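PDB 6EI3: proton-dependent oligopeptide transporter family protein from Xanthomonas campestris, which probably couples the inward movement of protons to the uptake of small peptides across the membrane, as other POT-family members of the major facilitator superfamily do. Local coordinates for residues 103-106 with 107-111. Sequence-based numbering, arbitrary orientation.
Sequences FFVG and LGLIA. With 78M ((2S)-2,3-dihydroxypropyl(7Z)-pentadec-7-enoate), chain R; 78M ((2S)-2,3-dihydroxypropyl(7Z)-pentadec-7-enoate), chain G.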
loop_
_atom_site.group_PDB
_atom_site.type_symbol
_atom_site.label_atom_id
_atom_site.label_comp_id
_atom_site.label_asym_id
_atom_site.label_seq_id
_atom_site.Cartn_x
_atom_site.Cartn_y
_atom_site.Cartn_z
ATOM N N PHE A 103 -6.922 -19.290 -11.583
ATOM C CA PHE A 103 -6.857 -17.834 -11.659
ATOM C C PHE A 103 -6.481 -17.266 -10.295
ATOM O O PHE A 103 -5.709 -16.311 -10.233
ATOM C CB PHE A 103 -8.182 -17.241 -12.176
ATOM C CG PHE A 103 -8.105 -15.784 -12.571
ATOM C CD1 PHE A 103 -8.353 -14.776 -11.642
ATOM C CD2 PHE A 103 -7.837 -15.417 -13.884
ATOM C CE1 PHE A 103 -8.289 -13.429 -12.012
ATOM C CE2 PHE A 103 -7.772 -14.072 -14.250
ATOM C CZ PHE A 103 -7.965 -13.089 -13.304
ATOM N N PHE A 104 -6.973 -17.880 -9.201
ATOM C CA PHE A 104 -6.620 -17.391 -7.862
ATOM C C PHE A 104 -5.185 -17.762 -7.482
ATOM O O PHE A 104 -4.521 -16.971 -6.813
ATOM C CB PHE A 104 -7.638 -17.786 -6.777
ATOM C CG PHE A 104 -9.026 -17.188 -6.927
ATOM C CD1 PHE A 104 -9.281 -16.189 -7.863
ATOM C CD2 PHE A 104 -10.077 -17.617 -6.122
ATOM C CE1 PHE A 104 -10.568 -15.661 -8.020
ATOM C CE2 PHE A 104 -11.356 -17.060 -6.253
ATOM C CZ PHE A 104 -11.596 -16.099 -7.213
ATOM N N VAL A 105 -4.687 -18.926 -7.960
ATOM C CA VAL A 105 -3.289 -19.336 -7.762
ATOM C C VAL A 105 -2.414 -18.284 -8.485
ATOM O O VAL A 105 -1.460 -17.786 -7.897
ATOM C CB VAL A 105 -3.015 -20.789 -8.243
ATOM C CG1 VAL A 105 -1.512 -21.045 -8.412
ATOM C CG2 VAL A 105 -3.627 -21.814 -7.280
ATOM N N GLY A 106 -2.812 -17.916 -9.704
ATOM C CA GLY A 106 -2.177 -16.868 -10.507
ATOM C C GLY A 106 -2.077 -15.550 -9.761
ATOM O O GLY A 106 -0.981 -15.016 -9.623
ATOM N N LEU A 107 -3.200 -15.077 -9.172
ATOM C CA LEU A 107 -3.193 -13.848 -8.355
ATOM C C LEU A 107 -2.279 -13.974 -7.156
ATOM O O LEU A 107 -1.628 -13.001 -6.815
ATOM C CB LEU A 107 -4.592 -13.455 -7.868
ATOM C CG LEU A 107 -5.618 -13.040 -8.910
ATOM C CD1 LEU A 107 -6.977 -12.872 -8.254
ATOM C CD2 LEU A 107 -5.223 -11.754 -9.605
ATOM N N GLY A 108 -2.273 -15.151 -6.512
ATOM C CA GLY A 108 -1.409 -15.451 -5.371
ATOM C C GLY A 108 0.071 -15.360 -5.734
ATOM O O GLY A 108 0.862 -14.756 -5.011
ATOM N N LEU A 109 0.443 -15.928 -6.883
ATOM C CA LEU A 109 1.812 -15.917 -7.401
ATOM C C LEU A 109 2.254 -14.508 -7.812
ATOM O O LEU A 109 3.409 -14.139 -7.574
ATOM C CB LEU A 109 1.943 -16.915 -8.572
ATOM C CG LEU A 109 1.773 -18.413 -8.228
ATOM C CD1 LEU A 109 1.798 -19.266 -9.493
ATOM C CD2 LEU A 109 2.816 -18.911 -7.194
ATOM N N ILE A 110 1.321 -13.701 -8.375
ATOM C CA ILE A 110 1.581 -12.300 -8.743
ATOM C C ILE A 110 1.798 -11.500 -7.489
ATOM O O ILE A 110 2.769 -10.769 -7.430
ATOM C CB ILE A 110 0.458 -11.684 -9.632
ATOM C CG1 ILE A 110 0.541 -12.286 -11.056
ATOM C CG2 ILE A 110 0.585 -10.131 -9.706
ATOM C CD1 ILE A 110 -0.692 -12.055 -11.890
ATOM N N ALA A 111 0.925 -11.671 -6.457
ATOM C CA ALA A 111 1.052 -10.954 -5.182
ATOM C C ALA A 111 2.422 -11.237 -4.537
ATOM O O ALA A 111 3.102 -10.323 -4.084
ATOM C CB ALA A 111 -0.060 -11.390 -4.234
HETATM O O21 78M R . 7.017 -14.273 6.038
HETATM C C20 78M R . 7.031 -15.663 5.738
HETATM C C18 78M R . 5.960 -16.009 4.731
HETATM O O19 78M R . 4.673 -16.004 5.359
HETATM C C17 78M R . 6.219 -17.325 4.033
HETATM O O2 78M R . 5.198 -17.380 3.008
HETATM C C1 78M R . 5.155 -18.442 2.196
HETATM O O1 78M R . 6.068 -19.209 2.029
HETATM C C2 78M R . 3.798 -18.581 1.576
HETATM C C3 78M R . 3.759 -18.279 0.089
HETATM C C4 78M R . 2.947 -19.316 -0.668
HETATM C C5 78M R . 2.428 -18.862 -2.016
HETATM C C6 78M R . 1.146 -18.035 -1.952
HETATM C C7 78M R . 0.524 -17.982 -3.309
HETATM C C8 78M R . -0.712 -18.301 -3.664
HETATM C C9 78M R . -1.877 -18.725 -2.818
HETATM C C10 78M R . -3.171 -18.439 -3.577
HETATM C C11 78M R . -4.393 -19.176 -3.065
HETATM C C12 78M R . -5.389 -19.495 -4.164
HETATM C C13 78M R . -6.593 -20.294 -3.701
HETATM C C15 78M R . -8.696 -21.510 -4.406
HETATM C C14 78M R . -7.358 -20.956 -4.834
HETATM O O21 78M G . -15.157 -15.256 -0.100
HETATM C C20 78M G . -14.372 -16.309 -0.648
HETATM C C18 78M G . -13.316 -15.758 -1.579
HETATM O O19 78M G . -13.913 -15.327 -2.805
HETATM C C17 78M G . -12.210 -16.748 -1.871
HETATM O O2 78M G . -10.951 -16.055 -1.674
HETATM C C1 78M G . -10.363 -15.477 -2.731
HETATM O O1 78M G . -10.874 -15.377 -3.812
HETATM C C2 78M G . -9.009 -14.943 -2.377
HETATM C C3 78M G . -7.996 -14.997 -3.510
HETATM C C4 78M G . -7.014 -13.848 -3.430
HETATM C C5 78M G . -5.724 -14.052 -4.195
HETATM C C6 78M G . -4.589 -13.148 -3.720
HETATM C C7 78M G . -3.872 -13.687 -2.524
HETATM C C8 78M G . -2.835 -13.140 -1.918
HETATM C C9 78M G . -2.109 -13.700 -0.736
HETATM C C10 78M G . -2.511 -13.059 0.584
HETATM C C11 78M G . -1.505 -13.276 1.704
HETATM C C12 78M G . -1.918 -12.610 2.998
HETATM C C13 78M G . -0.842 -12.511 4.058
HETATM C C15 78M G . -0.309 -11.695 6.390
HETATM C C14 78M G . -1.268 -11.653 5.231
#
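Leu107 reaches back along helix 100-117 with one methyl, CD1, which rests against two aromatic rings of the preceding turn. That methyl lies 4.0 Å from CE1 of Phe103 and 4.1 Å from CD1 of Phe104, at a slant to both ring planes. Successive places on the helix already separate the two phenylalanines, and their first torsions then set each ring against the leucine: CG of Phe103 stands anti to its backbone N (chi1 -167°), whereas in Phe104 it is anti to the carbonyl carbon (chi1 -65°). Leu107 shares the latter torsion, and it runs side by side with Phe104 in the same direction, while Phe103 passes at an angle to the leucine and meets Phe28 and Phe172 with its ring; Leu25 touches both Phe103 and Leu107.

Two monoacylglycerol lipids also border Phe104, which touches Ile50 as well. The ester carbonyl oxygen O1 of the chain G lipid sits over one face of the ring, a tight 3.0 Å from CE2, and the terminal C15 of the chain R lipid lies at the ring edge. The acyl chain of the latter continues across Gly108, whose CA is 3.4 Å from the lipid's C8, at its double bond; the missing side chain permits this close passage. Farther round the helix, Val105 and Leu109 lie alongside each other, CG1 of the valine 3.9 Å from CD1 of the leucine, and Ile110 packs on Tyr86, His90 and Leu93 of helix 62-95.

Regular i to i+4 backbone bonds run beneath these side chains, the one from Leu109 N to Val105 O measuring 2.8 Å. With the backbone amides of residues 107-110 thus engaged inside the helix, the outward contacts are mostly apolar, the ester oxygen over Phe104 being an exception, consistent with a membrane helix whose side chains and Gly108 meet lipid mainly through van der Waals contact.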